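Local coordinates for putative uncharacterized protein (Xanthomonas oryzae pv. oryzae, PDB 4KL0), which binds calcium through a nucleoside hydrolase fold and probably belongs to the enzymes that hydrolyse N-glycosyl bonds, though its own substrate is not established, at residues L224-Y230 and N315-T321; L332-T337 and E354-K360; I151-T155 and N199-D203; V43-T47 and V249-L253. One frame throughout, in Å; residues are numbered along the deposited sequence.

From the N terminus, helix 41-54 opens interaction 4, which closes a loop of about 200 residues when helix 248-269 packs on it. Interaction 3 lies within that loop and joins the loop after strand 146-150 to helix 198-202. Interaction 1 starts inside the same loop, at strand 221-224, and ends beyond it at helix 317-325, so interactions 1 and 4 cross. Interaction 2 comes last, in series, and closes the connection between helices 327-333 and 358-372 that holds antiparallel strands 337-338 and 347-350. Interactions 1 and 3 share the calcium ion. Interaction 4 touches interaction 1 through Thr45 and Val44, and interaction 3 through Thr45 and Ile151. Interaction 2 touches interaction 1 through Phe334 and Val355.

Interaction 1: L224-Y230 and N315-T321; sequences LTKEAAY and NLYDPLT. With CA (calcium ion), chain B.
Leu224 ends a strand, Thr225 is the N-cap, and 226-230 is helical. Leu316 is the N-cap of helix 317-321. The two helical axes approach to 9.3 Å with 99° between their directions. CA atoms are nearest at Ala229-Tyr317 (5.3 Å) and Leu224-Thr321 (6.1 Å). The Ala229 methyl points at the partner: its CB lies 3.4 Å from Tyr317 CD1 and 3.9 Å from Leu320 CD1. Leu320 is mt. Leu224, with chi1 t and chi2 near 132°, places CD1 4.1 Å from Leu320 CB and CD2 3.7 Å from Thr321 OG1. This is the edge of the calcium site of a nucleoside hydrolase fold: Asp318 (chi1 m), whose CA-CB bond points away from 224-230, binds the ion through OD2 at 2.4 Å, together with Asp35, Asp42 and Ile151. Thr321 (m) donates from OG1 to Tyr317 O, 2.9 Å. Tyr317 (chi1 m, chi2 -83°) and Tyr230 (chi1 m, chi2 -21°) meet edge to edge, CE1 to CE1 4.2 Å. Water 2 joins Tyr230 OH (2.6 Å) to Tyr317 OH (2.7 Å). Asn315 ND2 (chi1 m) donates to Tyr317 OH at 2.9 Å. Water 1 links Ala229 O (2.9 Å) to Leu316 N (2.7 Å).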
loop_
_atom_site.group_PDB
_atom_site.type_symbol
_atom_site.label_atom_id
_atom_site.label_comp_id
_atom_site.label_asym_id
_atom_site.label_seq_id
_atom_site.Cartn_x
_atom_site.Cartn_y
_atom_site.Cartn_z
ATOM N N LEU A 224 -7.353 2.399 -7.294
ATOM C CA LEU A 224 -6.224 2.096 -8.164
ATOM C C LEU A 224 -6.187 0.587 -8.322
ATOM O O LEU A 224 -6.325 -0.137 -7.335
ATOM C CB LEU A 224 -4.900 2.511 -7.502
ATOM C CG LEU A 224 -3.664 2.390 -8.415
ATOM C CD1 LEU A 224 -2.829 3.631 -8.353
ATOM C CD2 LEU A 224 -2.772 1.091 -8.089
ATOM N N THR A 225 -5.990 0.102 -9.529
ATOM C CA THR A 225 -6.172 -1.326 -9.792
ATOM C C THR A 225 -4.823 -1.945 -10.178
ATOM O O THR A 225 -3.802 -1.263 -10.456
ATOM C CB THR A 225 -7.140 -1.518 -10.957
ATOM O OG1 THR A 225 -6.516 -1.042 -12.151
ATOM C CG2 THR A 225 -8.380 -0.732 -10.717
ATOM N N LYS A 226 -4.756 -3.258 -10.202
ATOM C CA LYS A 226 -3.474 -3.904 -10.465
ATOM C C LYS A 226 -2.874 -3.526 -11.848
ATOM O O LYS A 226 -1.664 -3.496 -11.996
ATOM C CB LYS A 226 -3.625 -5.440 -10.317
ATOM C CG LYS A 226 -4.614 -6.026 -11.320
ATOM C CD LYS A 226 -4.993 -7.460 -10.976
ATOM C CE LYS A 226 -5.875 -8.060 -12.100
ATOM N NZ LYS A 226 -5.760 -9.562 -12.092
ATOM N N GLU A 227 -3.736 -3.221 -12.838
ATOM C CA GLU A 227 -3.246 -2.811 -14.167
ATOM C C GLU A 227 -2.411 -1.527 -14.170
ATOM O O GLU A 227 -1.494 -1.349 -15.016
ATOM C CB GLU A 227 -4.433 -2.723 -15.144
ATOM C CG GLU A 227 -5.004 -4.120 -15.450
ATOM C CD GLU A 227 -6.038 -4.582 -14.427
ATOM O OE1 GLU A 227 -6.488 -3.749 -13.573
ATOM O OE2 GLU A 227 -6.413 -5.786 -14.482
ATOM N N ALA A 228 -2.704 -0.640 -13.220
ATOM C CA ALA A 228 -1.946 0.600 -13.046
ATOM C C ALA A 228 -0.525 0.247 -12.633
ATOM O O ALA A 228 0.438 0.844 -13.102
ATOM C CB ALA A 228 -2.610 1.473 -11.991
ATOM N N ALA A 229 -0.370 -0.741 -11.744
ATOM C CA ALA A 229 0.991 -1.122 -11.345
ATOM C C ALA A 229 1.823 -1.791 -12.439
ATOM O O ALA A 229 3.055 -1.591 -12.512
ATOM C CB ALA A 229 0.981 -2.014 -10.086
ATOM N N TYR A 230 1.175 -2.611 -13.285
ATOM C CA TYR A 230 1.905 -3.319 -14.332
ATOM C C TYR A 230 2.653 -2.302 -15.183
ATOM O O TYR A 230 3.821 -2.488 -15.567
ATOM C CB TYR A 230 0.934 -4.128 -15.227
ATOM C CG TYR A 230 0.131 -5.198 -14.513
ATOM C CD1 TYR A 230 0.534 -5.724 -13.311
ATOM C CD2 TYR A 230 -1.048 -5.704 -15.072
ATOM C CE1 TYR A 230 -0.219 -6.736 -12.665
ATOM C CE2 TYR A 230 -1.807 -6.687 -14.431
ATOM C CZ TYR A 230 -1.389 -7.198 -13.239
ATOM O OH TYR A 230 -2.145 -8.195 -12.650
ATOM N N ASN A 315 5.979 -5.494 -9.573
ATOM C CA ASN A 315 4.892 -4.537 -9.319
ATOM C C ASN A 315 4.906 -3.864 -7.933
ATOM O O ASN A 315 5.223 -4.542 -6.923
ATOM C CB ASN A 315 3.569 -5.248 -9.527
ATOM C CG ASN A 315 3.412 -5.730 -10.945
ATOM O OD1 ASN A 315 3.893 -5.086 -11.897
ATOM N ND2 ASN A 315 2.717 -6.854 -11.109
ATOM N N LEU A 316 4.633 -2.557 -7.892
ATOM C CA LEU A 316 4.497 -1.809 -6.607
ATOM C C LEU A 316 3.063 -1.251 -6.434
ATOM O O LEU A 316 2.793 -0.045 -6.571
ATOM C CB LEU A 316 5.530 -0.656 -6.506
ATOM C CG LEU A 316 6.977 -1.127 -6.363
ATOM C CD1 LEU A 316 8.018 0.051 -6.374
ATOM C CD2 LEU A 316 7.108 -2.078 -5.131
ATOM N N TYR A 317 2.123 -2.103 -6.055
ATOM C CA TYR A 317 0.742 -1.676 -6.067
ATOM C C TYR A 317 0.457 -0.655 -4.994
ATOM O O TYR A 317 -0.161 0.362 -5.225
ATOM C CB TYR A 317 -0.188 -2.876 -5.785
ATOM C CG TYR A 317 0.069 -4.080 -6.664
ATOM C CD1 TYR A 317 -0.473 -4.151 -7.933
ATOM C CD2 TYR A 317 0.836 -5.144 -6.194
ATOM C CE1 TYR A 317 -0.243 -5.267 -8.750
ATOM C CE2 TYR A 317 1.088 -6.258 -6.993
ATOM C CZ TYR A 317 0.543 -6.304 -8.261
ATOM O OH TYR A 317 0.773 -7.426 -9.056
ATOM N N ASP A 318 0.926 -0.941 -3.798
ATOM C CA ASP A 318 0.576 -0.073 -2.697
ATOM C C ASP A 318 1.295 1.296 -2.729
ATOM O O ASP A 318 0.682 2.335 -2.395
ATOM C CB ASP A 318 0.828 -0.800 -1.371
ATOM C CG ASP A 318 -0.119 -1.956 -1.159
ATOM O OD1 ASP A 318 -1.115 -2.104 -1.891
ATOM O OD2 ASP A 318 0.075 -2.750 -0.211
ATOM N N PRO A 319 2.575 1.336 -3.110
ATOM C CA PRO A 319 3.209 2.653 -3.195
ATOM C C PRO A 319 2.533 3.512 -4.233
ATOM O O PRO A 319 2.375 4.707 -3.990
ATOM C CB PRO A 319 4.607 2.301 -3.691
ATOM C CG PRO A 319 4.877 1.002 -3.045
ATOM C CD PRO A 319 3.567 0.240 -3.158
ATOM N N LEU A 320 2.118 2.933 -5.353
ATOM C CA LEU A 320 1.420 3.733 -6.335
ATOM C C LEU A 320 0.096 4.250 -5.796
ATOM O O LEU A 320 -0.348 5.332 -6.172
ATOM C CB LEU A 320 1.172 2.923 -7.608
ATOM C CG LEU A 320 2.465 2.736 -8.404
ATOM C CD1 LEU A 320 2.260 1.610 -9.479
ATOM C CD2 LEU A 320 2.859 4.037 -9.119
ATOM N N THR A 321 -0.578 3.466 -4.965
ATOM C CA THR A 321 -1.858 3.903 -4.364
ATOM C C THR A 321 -1.643 5.149 -3.512
ATOM O O THR A 321 -2.414 6.097 -3.587
ATOM C CB THR A 321 -2.463 2.748 -3.541
ATOM O OG1 THR A 321 -2.660 1.646 -4.439
ATOM C CG2 THR A 321 -3.788 3.118 -2.933
HETATM CA CA CA B . -1.022 -4.472 1.017
HETATM O O HOH W 1 4.487 -0.901 -10.068
HETATM O O HOH W 2 -1.005 -8.877 -10.429
HETATM O O HOH W 3 -2.234 -4.316 -1.386
HETATM O O HOH W 4 0.192 -5.982 -0.542
HETATM O O HOH W 5 -2.677 -6.431 0.616
#

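Interaction 2: L332-T337 and E354-K360; sequences LLFQPT and EVVRPEK
Leu332 and Leu333 end a helix, and Phe334 leaves helical geometry (phi/psi -127/153). Leu332 CG lies 4.2 Å from Lys360 CE. Leu333 is mt and sets CD2 3.8 Å from Lys360 CG; its helix-end carbonyl O accepts from two successive backbone N atoms, Val356 N (3.1 Å) and, weakly, Arg357 N (3.4 Å), the N-cap of the next helix. Phe334 and Val355 form a single beta bridge, CA-CA 4.9 Å, at the base of the connection holding antiparallel strands 337-338 and 347-350 at the sheet edge. The CA-CB bond of Phe334 (chi1 m) points away from 354-360, yet the ring edge meets Val355, CE1 to CG2 3.9 Å, and Phe334 CA makes a CH...O contact with Glu354 O at 3.3 Å. Gln335 N donates to Glu354 O at 3.0 Å. Thr337 (m) donates from OG1 to Glu354 OE2, 2.6 Å. Lys360 is salt-bridged to Glu18 of helix 10-20. The Phe334 ring packs on helix 317-325 and on Val350 of strand 347-350, and Val355 reaches Ala228 of helix 226-231.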
loop_
_atom_site.group_PDB
_atom_site.type_symbol
_atom_site.label_atom_id
_atom_site.label_comp_id
_atom_site.label_asym_id
_atom_site.label_seq_id
_atom_site.Cartn_x
_atom_site.Cartn_y
_atom_site.Cartn_z
ATOM N N LEU A 332 1.319 14.766 -10.961
ATOM C CA LEU A 332 2.518 14.465 -11.693
ATOM C C LEU A 332 2.373 13.210 -12.572
ATOM O O LEU A 332 2.955 13.140 -13.662
ATOM C CB LEU A 332 3.646 14.242 -10.686
ATOM C CG LEU A 332 5.029 14.832 -10.902
ATOM C CD1 LEU A 332 4.925 16.322 -11.116
ATOM C CD2 LEU A 332 5.912 14.486 -9.699
ATOM N N LEU A 333 1.639 12.197 -12.089
ATOM C CA LEU A 333 1.751 10.876 -12.701
ATOM C C LEU A 333 0.469 10.362 -13.333
ATOM O O LEU A 333 0.533 9.500 -14.224
ATOM C CB LEU A 333 2.202 9.837 -11.639
ATOM C CG LEU A 333 3.500 10.132 -10.876
ATOM C CD1 LEU A 333 3.666 9.039 -9.822
ATOM C CD2 LEU A 333 4.721 10.172 -11.790
ATOM N N PHE A 334 -0.679 10.825 -12.851
ATOM C CA PHE A 334 -1.946 10.171 -13.160
ATOM C C PHE A 334 -3.014 11.101 -13.715
ATOM O O PHE A 334 -3.059 12.299 -13.441
ATOM C CB PHE A 334 -2.559 9.500 -11.923
ATOM C CG PHE A 334 -1.625 8.614 -11.167
ATOM C CD1 PHE A 334 -1.220 7.398 -11.670
ATOM C CD2 PHE A 334 -1.212 8.970 -9.866
ATOM C CE1 PHE A 334 -0.348 6.601 -10.941
ATOM C CE2 PHE A 334 -0.397 8.139 -9.117
ATOM C CZ PHE A 334 0.056 6.981 -9.651
ATOM N N GLN A 335 -3.911 10.505 -14.492
ATOM C CA GLN A 335 -5.094 11.197 -14.956
ATOM C C GLN A 335 -6.277 10.253 -14.703
ATOM O O GLN A 335 -6.706 9.542 -15.626
ATOM C CB GLN A 335 -4.936 11.445 -16.446
ATOM C CG GLN A 335 -5.984 12.271 -17.097
ATOM C CD GLN A 335 -5.725 12.372 -18.618
ATOM O OE1 GLN A 335 -4.607 12.716 -19.049
ATOM N NE2 GLN A 335 -6.752 12.028 -19.430
ATOM N N PRO A 336 -6.779 10.205 -13.446
ATOM C CA PRO A 336 -7.856 9.284 -13.052
ATOM C C PRO A 336 -9.088 9.474 -13.927
ATOM O O PRO A 336 -9.384 10.587 -14.373
ATOM C CB PRO A 336 -8.177 9.716 -11.611
ATOM C CG PRO A 336 -6.851 10.261 -11.104
ATOM C CD PRO A 336 -6.308 11.022 -12.312
ATOM N N THR A 337 -9.805 8.386 -14.184
ATOM C CA THR A 337 -11.027 8.452 -15.003
ATOM C C THR A 337 -12.282 8.430 -14.128
ATOM O O THR A 337 -12.446 7.556 -13.270
ATOM C CB THR A 337 -11.024 7.254 -16.033
ATOM O OG1 THR A 337 -9.892 7.372 -16.916
ATOM C CG2 THR A 337 -12.360 7.181 -16.828
ATOM N N GLU A 354 -4.596 5.316 -17.257
ATOM C CA GLU A 354 -4.580 6.465 -16.366
ATOM C C GLU A 354 -3.201 6.722 -15.759
ATOM O O GLU A 354 -2.998 7.768 -15.165
ATOM C CB GLU A 354 -5.602 6.257 -15.233
ATOM C CG GLU A 354 -7.070 6.326 -15.658
ATOM C CD GLU A 354 -7.529 5.079 -16.452
ATOM O OE1 GLU A 354 -7.010 3.940 -16.263
ATOM O OE2 GLU A 354 -8.428 5.253 -17.299
ATOM N N VAL A 355 -2.284 5.769 -15.829
ATOM C CA VAL A 355 -0.897 6.042 -15.488
ATOM C C VAL A 355 -0.224 6.646 -16.714
ATOM O O VAL A 355 0.238 5.925 -17.574
ATOM C CB VAL A 355 -0.135 4.755 -15.074
ATOM C CG1 VAL A 355 1.315 5.100 -14.636
ATOM C CG2 VAL A 355 -0.896 4.075 -13.925
ATOM N N VAL A 356 -0.182 7.975 -16.769
ATOM C CA VAL A 356 0.256 8.665 -17.993
ATOM C C VAL A 356 1.773 8.894 -18.074
ATOM O O VAL A 356 2.347 9.072 -19.180
ATOM C CB VAL A 356 -0.566 9.933 -18.214
ATOM C CG1 VAL A 356 -2.050 9.566 -18.445
ATOM C CG2 VAL A 356 -0.405 10.885 -17.035
ATOM N N ARG A 357 2.437 8.838 -16.923
ATOM C CA ARG A 357 3.889 8.966 -16.876
ATOM C C ARG A 357 4.588 7.820 -16.139
ATOM O O ARG A 357 5.187 8.040 -15.083
ATOM C CB ARG A 357 4.320 10.318 -16.242
ATOM C CG ARG A 357 3.660 11.597 -16.825
ATOM C CD ARG A 357 4.191 11.948 -18.217
ATOM N NE ARG A 357 3.582 13.171 -18.764
ATOM C CZ ARG A 357 2.952 13.239 -19.947
ATOM N NH1 ARG A 357 2.836 12.156 -20.720
ATOM N NH2 ARG A 357 2.434 14.395 -20.368
ATOM N N PRO A 358 4.577 6.599 -16.717
ATOM C CA PRO A 358 5.128 5.461 -15.983
ATOM C C PRO A 358 6.627 5.493 -15.745
ATOM O O PRO A 358 7.050 4.963 -14.705
ATOM C CB PRO A 358 4.725 4.251 -16.845
ATOM C CG PRO A 358 4.552 4.805 -18.188
ATOM C CD PRO A 358 4.127 6.218 -18.070
ATOM N N GLU A 359 7.441 6.048 -16.653
ATOM C CA GLU A 359 8.894 6.036 -16.374
ATOM C C GLU A 359 9.189 7.059 -15.281
ATOM O O GLU A 359 10.070 6.848 -14.446
ATOM C CB GLU A 359 9.781 6.248 -17.622
ATOM C CG GLU A 359 11.311 6.308 -17.330
ATOM C CD GLU A 359 11.899 5.124 -16.494
ATOM O OE1 GLU A 359 12.710 5.416 -15.571
ATOM O OE2 GLU A 359 11.599 3.917 -16.767
ATOM N N LYS A 360 8.410 8.140 -15.255
ATOM C CA LYS A 360 8.539 9.097 -14.169
ATOM C C LYS A 360 8.049 8.503 -12.823
ATOM O O LYS A 360 8.639 8.763 -11.793
ATOM C CB LYS A 360 7.799 10.398 -14.477
ATOM C CG LYS A 360 7.921 11.446 -13.352
ATOM C CD LYS A 360 8.147 12.818 -13.874
ATOM C CE LYS A 360 6.911 13.466 -14.396
ATOM N NZ LYS A 360 7.303 14.783 -15.019
#

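Interaction 3: I151-T155 and N199-D203; sequences IAGMT and NNATD. With CA (calcium ion), chain B.
Gly153 passes so close to helix 198-202 that a side chain would not fit: an ideal CB would sit 2.6 Å from Thr202 CG2. Its CA is 4.6 Å from Asn199 CA, and makes a CH...O contact with Asn199 O at 3.4 Å. Gly153 CA also lies 3.7 Å from Thr202 CB. Residues 151-154 are an irregular loop, with Ala152 extended (phi/psi -164/-168) and Met154 as N-cap of the next helix. Met154 (chi1 m, chi2 t) brings CE to 3.5 Å from Asn199 O. Thr155 (m) donates from OG1 to Asp203 OD2 at 2.7 Å; Asp203 (t) is itself an N-cap and bonds Ala206 N through OD1. Two waters sit between the segments: water 6 joins Gly153 N and Thr202 OG1 (both 2.9 Å), and water 7 accepts from Met154 N (2.8 Å) and lies 2.8 Å from Asn199 O. Asn199 (m) bonds Met178 O through ND2, which also donates to water 3 (2.9 Å), while its OD1 accepts from water 5 (2.7 Å). Waters 3 and 5 bind the calcium, as does Ile151 O at 2.4 Å. With Asp35, Asp42 and Asp318 this builds the calcium site at the strand ends of a Rossmann-like nucleoside hydrolase fold.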
loop_
_atom_site.group_PDB
_atom_site.type_symbol
_atom_site.label_atom_id
_atom_site.label_comp_id
_atom_site.label_asym_id
_atom_site.label_seq_id
_atom_site.Cartn_x
_atom_site.Cartn_y
_atom_site.Cartn_z
ATOM N N ILE A 151 -4.617 0.017 1.722
ATOM C CA ILE A 151 -3.743 -0.849 0.944
ATOM C C ILE A 151 -3.823 -2.246 1.532
ATOM O O ILE A 151 -2.868 -2.971 1.428
ATOM C CB ILE A 151 -2.289 -0.340 0.933
ATOM C CG1 ILE A 151 -1.751 -0.022 2.343
ATOM C CG2 ILE A 151 -2.225 0.973 0.086
ATOM C CD1 ILE A 151 -0.273 0.337 2.387
ATOM N N ALA A 152 -4.988 -2.633 2.026
ATOM C CA ALA A 152 -5.254 -3.965 2.574
ATOM C C ALA A 152 -6.726 -4.167 2.662
ATOM O O ALA A 152 -7.453 -3.316 2.162
ATOM C CB ALA A 152 -4.632 -4.114 4.019
ATOM N N GLY A 153 -7.161 -5.228 3.366
ATOM C CA GLY A 153 -8.594 -5.500 3.535
ATOM C C GLY A 153 -9.231 -4.382 4.328
ATOM O O GLY A 153 -8.564 -3.585 5.032
ATOM N N MET A 154 -10.557 -4.306 4.222
ATOM C CA MET A 154 -11.220 -3.095 4.636
ATOM C C MET A 154 -12.039 -3.277 5.918
ATOM O O MET A 154 -12.840 -2.391 6.228
ATOM C CB MET A 154 -12.121 -2.625 3.480
ATOM C CG MET A 154 -11.288 -1.776 2.498
ATOM S SD MET A 154 -11.806 -1.766 0.741
ATOM C CE MET A 154 -10.710 -3.011 0.128
ATOM N N THR A 155 -11.782 -4.330 6.700
ATOM C CA THR A 155 -12.539 -4.529 7.975
ATOM C C THR A 155 -12.523 -3.261 8.846
ATOM O O THR A 155 -13.569 -2.783 9.350
ATOM C CB THR A 155 -11.858 -5.636 8.750
ATOM O OG1 THR A 155 -11.812 -6.809 7.930
ATOM C CG2 THR A 155 -12.542 -5.907 10.073
ATOM N N ASN A 199 -7.447 -7.162 -2.137
ATOM C CA ASN A 199 -7.819 -6.420 -0.924
ATOM C C ASN A 199 -9.323 -6.450 -0.664
ATOM O O ASN A 199 -9.786 -6.402 0.454
ATOM C CB ASN A 199 -7.322 -5.000 -0.910
ATOM C CG ASN A 199 -5.797 -4.959 -0.759
ATOM O OD1 ASN A 199 -5.219 -5.902 -0.136
ATOM N ND2 ASN A 199 -5.138 -3.959 -1.353
ATOM N N ASN A 200 -10.105 -6.464 -1.727
ATOM C CA ASN A 200 -11.540 -6.548 -1.449
ATOM C C ASN A 200 -11.906 -7.920 -0.879
ATOM O O ASN A 200 -12.728 -8.003 0.041
ATOM C CB ASN A 200 -12.351 -6.378 -2.732
ATOM C CG ASN A 200 -12.228 -5.010 -3.375
ATOM O OD1 ASN A 200 -12.007 -3.985 -2.736
ATOM N ND2 ASN A 200 -12.452 -4.993 -4.691
ATOM N N ALA A 201 -11.285 -8.981 -1.440
ATOM C CA ALA A 201 -11.555 -10.398 -1.072
ATOM C C ALA A 201 -11.100 -10.772 0.338
ATOM O O ALA A 201 -11.641 -11.736 0.904
ATOM C CB ALA A 201 -10.917 -11.299 -2.064
ATOM N N THR A 202 -10.216 -9.959 0.931
ATOM C CA THR A 202 -9.808 -10.205 2.324
ATOM C C THR A 202 -11.025 -10.229 3.249
ATOM O O THR A 202 -11.138 -11.123 4.108
ATOM C CB THR A 202 -8.781 -9.162 2.818
ATOM O OG1 THR A 202 -7.556 -9.303 2.072
ATOM C CG2 THR A 202 -8.491 -9.381 4.318
ATOM N N ASP A 203 -11.937 -9.258 3.070
ATOM C CA ASP A 203 -13.202 -9.229 3.831
ATOM C C ASP A 203 -14.185 -8.539 2.877
ATOM O O ASP A 203 -14.299 -7.296 2.849
ATOM C CB ASP A 203 -13.016 -8.466 5.145
ATOM C CG ASP A 203 -14.298 -8.323 5.963
ATOM O OD1 ASP A 203 -15.410 -8.682 5.453
ATOM O OD2 ASP A 203 -14.182 -7.804 7.105
HETATM CA CA CA B . -1.022 -4.472 1.017
HETATM O O HOH W 6 -5.540 -7.687 3.454
HETATM O O HOH W 7 -11.784 -6.022 2.409
HETATM O O HOH W 3 -2.234 -4.316 -1.386
HETATM O O HOH W 5 -2.677 -6.431 0.616
HETATM O O HOH W 4 0.192 -5.982 -0.542
#

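Interaction 4: V43-T47 and V249-L253; sequences VVTYT and VGEYL
Two helical segments, 43-47 and 249-253, run nearly antiparallel, with 152° between their directions and axes 10.8 Å apart at closest approach. The spacing leaves room for side chains between the backbones: nearest CA pairs are Val44-Leu253 at 7.2 Å and Thr47-Val249 at 8.0 Å. The main bump is Val43 (chi1 t). Its CG1 enters a hollow lined by three residues of the other helix, at 3.9 Å from Val249 CG1, 3.6 Å from Tyr252 CE1 and 3.6 Å from Leu253 CD2. The methyl meets the Tyr252 ring at its edge. Tyr252 is t at chi1, and its hydroxyl bonds Asn37 OD1. In return Leu253 (mt) pushes between Val43, Val44 and Thr47. Its CD2 lies 3.6 Å from Val44 CG2, with Val44 also t, and its CD1 is 4.0 Å from Thr47 OG1. The contact is helix-helix packing within the nucleoside hydrolase fold. It sets helix 248-269 against helix 41-54, just after the calcium ligand Asp42; the Val43 side chain is about 9 Å from the ion. Thr47 (m) donates from OG1 to Val43 O at 2.9 Å, and Val249 CG1 (Val249 is t) rests 3.5 Å from that same OG1. No hydrogen bond crosses the interface. Tyr239 of helix 236-243 borders Val44 and Leu253, and Leu79 of helix 70-86 touches Val43.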
loop_
_atom_site.group_PDB
_atom_site.type_symbol
_atom_site.label_atom_id
_atom_site.label_comp_id
_atom_site.label_asym_id
_atom_site.label_seq_id
_atom_site.Cartn_x
_atom_site.Cartn_y
_atom_site.Cartn_z
ATOM N N VAL A 43 5.532 -2.296 3.041
ATOM C CA VAL A 43 6.731 -1.679 3.616
ATOM C C VAL A 43 7.420 -0.719 2.660
ATOM O O VAL A 43 7.948 0.299 3.119
ATOM C CB VAL A 43 7.662 -2.748 4.176
ATOM C CG1 VAL A 43 9.036 -2.124 4.573
ATOM C CG2 VAL A 43 6.951 -3.367 5.414
ATOM N N VAL A 44 7.357 -0.977 1.342
ATOM C CA VAL A 44 7.806 0.041 0.394
ATOM C C VAL A 44 6.954 1.305 0.560
ATOM O O VAL A 44 7.493 2.440 0.527
ATOM C CB VAL A 44 7.721 -0.455 -1.083
ATOM C CG1 VAL A 44 8.276 0.674 -2.011
ATOM C CG2 VAL A 44 8.571 -1.751 -1.227
ATOM N N THR A 45 5.648 1.124 0.817
ATOM C CA THR A 45 4.782 2.293 0.995
ATOM C C THR A 45 5.192 3.076 2.245
ATOM O O THR A 45 5.193 4.322 2.227
ATOM C CB THR A 45 3.305 1.847 1.132
ATOM O OG1 THR A 45 2.991 0.996 0.043
ATOM C CG2 THR A 45 2.367 3.054 1.133
ATOM N N TYR A 46 5.525 2.391 3.352
ATOM C CA TYR A 46 5.920 3.092 4.569
ATOM C C TYR A 46 7.199 3.884 4.268
ATOM O O TYR A 46 7.388 5.029 4.750
ATOM C CB TYR A 46 6.245 2.119 5.718
ATOM C CG TYR A 46 5.159 1.144 6.100
ATOM C CD1 TYR A 46 3.830 1.351 5.727
ATOM C CD2 TYR A 46 5.450 0.017 6.818
ATOM C CE1 TYR A 46 2.833 0.416 6.043
ATOM C CE2 TYR A 46 4.485 -0.893 7.166
ATOM C CZ TYR A 46 3.174 -0.704 6.781
ATOM O OH TYR A 46 2.269 -1.676 7.105
ATOM N N THR A 47 8.097 3.253 3.477
ATOM C CA THR A 47 9.393 3.884 3.128
ATOM C C THR A 47 9.209 5.156 2.286
ATOM O O THR A 47 9.735 6.212 2.646
ATOM C CB THR A 47 10.295 2.900 2.417
ATOM O OG1 THR A 47 10.488 1.775 3.278
ATOM C CG2 THR A 47 11.678 3.489 2.130
ATOM N N VAL A 249 15.854 -1.440 6.644
ATOM C CA VAL A 249 14.563 -1.547 5.977
ATOM C C VAL A 249 14.785 -1.800 4.513
ATOM O O VAL A 249 14.076 -2.571 3.872
ATOM C CB VAL A 249 13.713 -0.286 6.218
ATOM C CG1 VAL A 249 12.454 -0.325 5.354
ATOM C CG2 VAL A 249 13.371 -0.187 7.729
ATOM N N GLY A 250 15.840 -1.181 3.960
ATOM C CA GLY A 250 16.222 -1.499 2.587
ATOM C C GLY A 250 16.651 -2.956 2.360
ATOM O O GLY A 250 16.255 -3.562 1.364
ATOM N N GLU A 251 17.455 -3.516 3.277
ATOM C CA GLU A 251 17.877 -4.902 3.159
ATOM C C GLU A 251 16.657 -5.820 3.353
ATOM O O GLU A 251 16.513 -6.815 2.653
ATOM C CB GLU A 251 18.937 -5.261 4.218
ATOM C CG GLU A 251 20.270 -4.491 4.014
ATOM C CD GLU A 251 21.284 -4.791 5.108
ATOM O OE1 GLU A 251 20.844 -5.184 6.222
ATOM O OE2 GLU A 251 22.527 -4.660 4.843
ATOM N N TYR A 252 15.804 -5.511 4.319
ATOM C CA TYR A 252 14.546 -6.286 4.429
ATOM C C TYR A 252 13.781 -6.319 3.100
ATOM O O TYR A 252 13.341 -7.403 2.657
ATOM C CB TYR A 252 13.653 -5.741 5.552
ATOM C CG TYR A 252 12.179 -6.130 5.483
ATOM C CD1 TYR A 252 11.252 -5.265 4.879
ATOM C CD2 TYR A 252 11.741 -7.370 5.915
ATOM C CE1 TYR A 252 9.915 -5.605 4.781
ATOM C CE2 TYR A 252 10.400 -7.719 5.832
ATOM C CZ TYR A 252 9.499 -6.843 5.239
ATOM O OH TYR A 252 8.166 -7.199 5.135
ATOM N N LEU A 253 13.599 -5.156 2.464
ATOM C CA LEU A 253 12.779 -5.131 1.247
ATOM C C LEU A 253 13.442 -5.943 0.151
ATOM O O LEU A 253 12.797 -6.723 -0.541
ATOM C CB LEU A 253 12.555 -3.714 0.724
ATOM C CG LEU A 253 11.573 -2.942 1.621
ATOM C CD1 LEU A 253 11.606 -1.454 1.249
ATOM C CD2 LEU A 253 10.142 -3.557 1.473
#